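TqaA (Penicillium aethiopicum, PDB 5DLK) is a fungal nonribosomal peptide synthetase whose terminal condensation-like domain, the part modelled here, probably closes the finished peptide into a macrocycle. Local coordinates at residues A[125-128]-A[129-132]; A[212-215]-A[216-219]. All coordinates share one frame; numbering follows the deposited sequence.

Contact 1: residues A[125-128]-A[129-132]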
ATOM      1  N   GLN A 125       2.974  31.527   7.413  1.00 26.89           N
ATOM      2  CA  GLN A 125       3.552  32.597   6.606  1.00 26.14           C
ATOM      3  C   GLN A 125       4.981  32.774   7.084  1.00 22.02           C
ATOM      4  O   GLN A 125       5.204  33.122   8.236  1.00 23.90           O
ATOM      5  CB  GLN A 125       2.747  33.906   6.731  1.00 31.09           C
ATOM      6  CG  GLN A 125       1.337  33.832   6.147  1.00 32.23           C
ATOM      7  CD  GLN A 125       0.309  33.218   7.107  1.00 39.02           C
ATOM      8  OE1 GLN A 125       0.163  33.664   8.249  1.00 39.55           O
ATOM      9  NE2 GLN A 125      -0.406  32.186   6.641  1.00 35.04           N
ATOM     10  N   CYS A 126       5.946  32.481   6.213  1.00 23.97           N
ATOM     11  CA  CYS A 126       7.345  32.439   6.605  1.00 22.59           C
ATOM     12  C   CYS A 126       7.947  33.827   6.705  1.00 23.86           C
ATOM     13  O   CYS A 126       7.422  34.772   6.114  1.00 25.15           O
ATOM     14  CB  CYS A 126       8.169  31.645   5.610  1.00 24.64           C
ATOM     15  SG  CYS A 126       7.688  29.918   5.451  1.00 30.63           S
ATOM     16  N   TRP A 127       9.049  33.924   7.435  1.00 24.71           N
ATOM     17  CA  TRP A 127       9.904  35.115   7.387  1.00 26.49           C
ATOM     18  C   TRP A 127      10.443  35.299   5.974  1.00 30.10           C
ATOM     19  O   TRP A 127      10.646  34.320   5.256  1.00 26.46           O
ATOM     20  CB  TRP A 127      11.077  34.989   8.340  1.00 24.14           C
ATOM     21  CG  TRP A 127      10.783  35.106   9.788  1.00 23.88           C
ATOM     22  CD1 TRP A 127      10.038  36.071  10.406  1.00 22.90           C
ATOM     23  CD2 TRP A 127      11.298  34.271  10.826  1.00 23.26           C
ATOM     24  NE1 TRP A 127      10.039  35.868  11.761  1.00 25.10           N
ATOM     25  CE2 TRP A 127      10.816  34.774  12.045  1.00 22.64           C
ATOM     26  CE3 TRP A 127      12.110  33.132  10.839  1.00 26.24           C
ATOM     27  CZ2 TRP A 127      11.102  34.172  13.263  1.00 23.19           C
ATOM     28  CZ3 TRP A 127      12.408  32.551  12.045  1.00 24.95           C
ATOM     29  CH2 TRP A 127      11.908  33.068  13.243  1.00 25.88           C
ATOM     30  N   PRO A 128      10.708  36.551   5.569  1.00 29.39           N
ATOM     31  CA  PRO A 128      11.453  36.740   4.316  1.00 30.12           C
ATOM     32  C   PRO A 128      12.773  35.945   4.297  1.00 27.20           C
ATOM     33  O   PRO A 128      13.518  35.916   5.287  1.00 28.87           O
ATOM     34  CB  PRO A 128      11.714  38.263   4.276  1.00 35.21           C
ATOM     35  CG  PRO A 128      11.297  38.795   5.616  1.00 33.66           C
ATOM     36  CD  PRO A 128      10.311  37.827   6.191  1.00 29.69           C
ATOM     37  N   GLY A 129      13.036  35.275   3.176  1.00 27.97           N
ATOM     38  CA  GLY A 129      14.225  34.450   3.037  1.00 31.76           C
ATOM     39  C   GLY A 129      14.134  33.047   3.628  1.00 32.19           C
ATOM     40  O   GLY A 129      15.024  32.236   3.439  1.00 31.25           O
ATOM     41  N   GLU A 130      13.069  32.757   4.362  1.00 29.15           N
ATOM     42  CA  GLU A 130      12.931  31.456   5.014  1.00 31.08           C
ATOM     43  C   GLU A 130      12.352  30.455   4.008  1.00 29.67           C
ATOM     44  O   GLU A 130      11.370  30.751   3.340  1.00 29.55           O
ATOM     45  CB  GLU A 130      12.052  31.584   6.266  1.00 27.44           C
ATOM     46  CG  GLU A 130      11.684  30.284   6.980  1.00 30.35           C
ATOM     47  CD  GLU A 130      10.894  30.527   8.272  1.00 29.38           C
ATOM     48  OE1 GLU A 130       9.905  31.300   8.247  1.00 26.49           O
ATOM     49  OE2 GLU A 130      11.254  29.937   9.317  1.00 28.85           O
ATOM     50  N   ASP A 131      12.961  29.280   3.884  1.00 27.72           N
ATOM     51  CA  ASP A 131      12.510  28.326   2.871  1.00 30.25           C
ATOM     52  C   ASP A 131      11.320  27.497   3.357  1.00 28.17           C
ATOM     53  O   ASP A 131      11.403  26.822   4.383  1.00 25.89           O
ATOM     54  CB  ASP A 131      13.644  27.394   2.447  1.00 31.07           C
ATOM     55  CG  ASP A 131      13.161  26.288   1.520  1.00 36.03           C
ATOM     56  OD1 ASP A 131      12.956  26.551   0.318  1.00 40.50           O
ATOM     57  OD2 ASP A 131      12.956  25.157   2.002  1.00 38.98           O
ATOM     58  N   PRO A 132      10.215  27.540   2.606  1.00 26.79           N
ATOM     59  CA  PRO A 132       8.975  26.879   3.021  1.00 26.29           C
ATOM     60  C   PRO A 132       9.151  25.366   3.195  1.00 27.53           C
ATOM     61  O   PRO A 132       8.551  24.804   4.098  1.00 24.26           O
ATOM     62  CB  PRO A 132       8.008  27.176   1.871  1.00 25.82           C
ATOM     63  CG  PRO A 132       8.625  28.282   1.110  1.00 33.14           C
ATOM     64  CD  PRO A 132      10.093  28.160   1.278  1.00 30.98           C
TER
HETATM   65  O   HOH W   1      10.031  33.061   2.711  1.00 30.27           O

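Contact 2: residues A[212-215]-A[216-219]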
ATOM      1  N   LEU A 212     -15.606  -2.580   0.775  1.00 20.95           N
ATOM      2  CA  LEU A 212     -15.782  -3.487   1.901  1.00 20.97           C
ATOM      3  C   LEU A 212     -17.172  -4.147   1.887  1.00 27.99           C
ATOM      4  O   LEU A 212     -17.289  -5.359   2.104  1.00 24.04           O
ATOM      5  CB  LEU A 212     -15.542  -2.758   3.219  1.00 22.94           C
ATOM      6  CG  LEU A 212     -14.112  -2.230   3.419  1.00 25.55           C
ATOM      7  CD1 LEU A 212     -13.940  -1.655   4.812  1.00 22.74           C
ATOM      8  CD2 LEU A 212     -13.098  -3.347   3.148  1.00 22.86           C
ATOM      9  N   TYR A 213     -18.222  -3.369   1.629  1.00 25.14           N
ATOM     10  CA  TYR A 213     -19.569  -3.958   1.535  1.00 26.39           C
ATOM     11  C   TYR A 213     -19.658  -4.971   0.395  1.00 26.60           C
ATOM     12  O   TYR A 213     -20.257  -6.046   0.543  1.00 28.30           O
ATOM     13  CB  TYR A 213     -20.635  -2.866   1.355  1.00 25.22           C
ATOM     14  CG  TYR A 213     -20.876  -2.079   2.626  1.00 25.68           C
ATOM     15  CD1 TYR A 213     -21.322  -2.710   3.781  1.00 28.83           C
ATOM     16  CD2 TYR A 213     -20.656  -0.703   2.673  1.00 27.97           C
ATOM     17  CE1 TYR A 213     -21.533  -1.996   4.959  1.00 31.40           C
ATOM     18  CE2 TYR A 213     -20.867   0.019   3.840  1.00 25.10           C
ATOM     19  CZ  TYR A 213     -21.306  -0.630   4.979  1.00 27.96           C
ATOM     20  OH  TYR A 213     -21.520   0.071   6.145  1.00 27.33           O
ATOM     21  N   HIS A 214     -19.064  -4.629  -0.740  1.00 23.96           N
ATOM     22  CA  HIS A 214     -19.060  -5.526  -1.893  1.00 29.51           C
ATOM     23  C   HIS A 214     -18.321  -6.849  -1.612  1.00 34.62           C
ATOM     24  O   HIS A 214     -18.794  -7.915  -2.022  1.00 28.97           O
ATOM     25  CB  HIS A 214     -18.451  -4.819  -3.095  1.00 27.06           C
ATOM     26  CG  HIS A 214     -18.706  -5.512  -4.393  1.00 42.17           C
ATOM     27  ND1 HIS A 214     -18.004  -6.632  -4.790  1.00 46.61           N
ATOM     28  CD2 HIS A 214     -19.600  -5.258  -5.377  1.00 39.73           C
ATOM     29  CE1 HIS A 214     -18.447  -7.030  -5.970  1.00 44.91           C
ATOM     30  NE2 HIS A 214     -19.413  -6.213  -6.349  1.00 48.46           N
ATOM     31  N   ARG A 215     -17.179  -6.792  -0.921  1.00 27.26           N
ATOM     32  CA  ARG A 215     -16.501  -8.021  -0.488  1.00 27.42           C
ATOM     33  C   ARG A 215     -17.421  -8.935   0.319  1.00 33.96           C
ATOM     34  O   ARG A 215     -17.444 -10.152   0.111  1.00 28.59           O
ATOM     35  CB  ARG A 215     -15.268  -7.719   0.363  1.00 26.68           C
ATOM     36  CG  ARG A 215     -14.088  -7.152  -0.383  1.00 30.40           C
ATOM     37  CD  ARG A 215     -12.800  -7.450   0.390  1.00 27.06           C
ATOM     38  NE  ARG A 215     -12.900  -7.058   1.794  1.00 25.54           N
ATOM     39  CZ  ARG A 215     -11.965  -7.311   2.706  1.00 28.32           C
ATOM     40  NH1 ARG A 215     -10.856  -7.963   2.360  1.00 20.16           N
ATOM     41  NH2 ARG A 215     -12.134  -6.915   3.961  1.00 24.16           N
ATOM     42  N   VAL A 216     -18.166  -8.349   1.251  1.00 26.81           N
ATOM     43  CA  VAL A 216     -19.034  -9.127   2.126  1.00 26.99           C
ATOM     44  C   VAL A 216     -20.222  -9.675   1.342  1.00 32.84           C
ATOM     45  O   VAL A 216     -20.653 -10.803   1.569  1.00 31.63           O
ATOM     46  CB  VAL A 216     -19.520  -8.287   3.333  1.00 30.97           C
ATOM     47  CG1 VAL A 216     -20.749  -8.928   4.002  1.00 32.87           C
ATOM     48  CG2 VAL A 216     -18.390  -8.139   4.333  1.00 26.98           C
ATOM     49  N   SER A 217     -20.726  -8.899   0.392  1.00 30.34           N
ATOM     50  CA  SER A 217     -21.869  -9.352  -0.380  1.00 35.31           C
ATOM     51  C   SER A 217     -21.510 -10.555  -1.256  1.00 35.07           C
ATOM     52  O   SER A 217     -22.371 -11.388  -1.550  1.00 33.34           O
ATOM     53  CB  SER A 217     -22.420  -8.224  -1.247  1.00 35.98           C
ATOM     54  OG  SER A 217     -21.648  -8.095  -2.425  1.00 44.76           O
ATOM     55  N   SER A 218     -20.249 -10.658  -1.670  1.00 31.75           N
ATOM     56  CA  SER A 218     -19.863 -11.754  -2.562  1.00 39.05           C
ATOM     57  C   SER A 218     -19.474 -13.013  -1.782  1.00 33.17           C
ATOM     58  O   SER A 218     -19.348 -14.097  -2.353  1.00 36.58           O
ATOM     59  CB  SER A 218     -18.721 -11.320  -3.491  1.00 40.22           C
ATOM     60  OG  SER A 218     -17.528 -11.081  -2.767  1.00 38.02           O
ATOM     61  N   ALA A 219     -19.311 -12.879  -0.474  1.00 28.59           N
ATOM     62  CA  ALA A 219     -18.982 -14.023   0.374  1.00 29.92           C
ATOM     63  C   ALA A 219     -20.228 -14.851   0.656  1.00 40.74           C
ATOM     64  O   ALA A 219     -21.315 -14.294   0.842  1.00 35.03           O
ATOM     65  CB  ALA A 219     -18.350 -13.563   1.690  1.00 29.65           C
TER

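Contact 1: residues A[125-128]-A[129-132]
W127 and E130 are the first and last residues of a type II beta turn, their CA atoms 5.3 Å apart, with P128 and G129 at the corner. E130 N donates to W127 O at 3.0 Å, from above the carbonyl plane. G129 has the positive phi that the third place of such a turn requires; a CB there would collide with P128 O. A water donates to both W127 O and E130 O, so the W127 carbonyl takes a second bond.

The side chain of E130 then reaches back over the turn. With CG anti to its own N (chi1 174°) and the chain extended beyond, its carboxylate arrives at the start of the turn, where OE1 accepts from W127 N at 2.9 Å. That N-H meets OE1 on the anti side, 27° out of the carboxylate plane. OE1 also lies against C126 CB at 3.2 Å, while OE2 approaches the six-membered part of the indole, 3.6 Å from W127 CE3; ring and carboxylate planes differ by 18°. With an alanine at this position, W127 N is likely to lose its side-chain acceptor, and the indole the carboxylate beside CE3. Farther inward, C126 SG sits 4.1 Å from P132 CA, and C126 and P132 both pack on V162 of the neighbouring strand.

D131 N-caps the next helix, its OD2 accepting from E134 N. The whole is a beta-to-alpha connection in the condensation domain, a type II turn carrying the chain from strand 122-125 into helix 132-144.

Contact 2: residues A[212-215]-A[216-219]
V216 continues the alpha-helical ladder of helix 208-218, its N donating to L212 O at 3.2 Å, and the helix's last turn follows. The CG2 branch of V216 lies beside the same carbonyl, 3.7 Å from L212 O. S217 N donates to Y213 O, 2.9 Å away, and the S217 hydroxyl turns back along the helix (chi1 81°) to donate to H214 O. That places S217 OG over one face of the H214 imidazole, 4.4 Å from H214 CG. S218 N also donates to H214 O, at 3.1 Å, so this carbonyl is gripped twice. At A219 the helical pattern fades, and A219 N makes a weak bond to R215 O and also donates to V216 O.

The earlier turn faces the rest of the domain. Y213 OH is hydrogen-bonded to D50 OD2, L212 packs on L52 of strand 47-53, and R215 NH1 pairs with E367 and with the carbonyl of H365. The R215 side chain lies about 12 Å from that of N311, which binds phosphopantetheine in another structure; none is bound here. Both donors to H214 O, S217 OG and S218 N, come from the same face of its carbonyl plane, the hydroxyl at a C=O...OG angle of 119°.

In the fold
From the N terminus, the chain passes through several helices and strands, among them 47-53 and 67-75, before strand 122-125, at the margin of a mixed five-stranded sheet; contact 1 then turns it into helix 132-144. It returns through strands 158-163 and 169-177 of that sheet before reaching helix 208-218 and contact 2. The two are in series, neither nesting nor crossing: contact 1 closes a four-residue turn, while contact 2 lies within the end of one helix and closes no loop. The centres of contact 1 and contact 2 are about 50 Å apart, with no touch. Contact 1 joins an outermost strand to its following helix, whereas contact 2 lies on a helix tied to strand 47-53 and to the H365-E367 region.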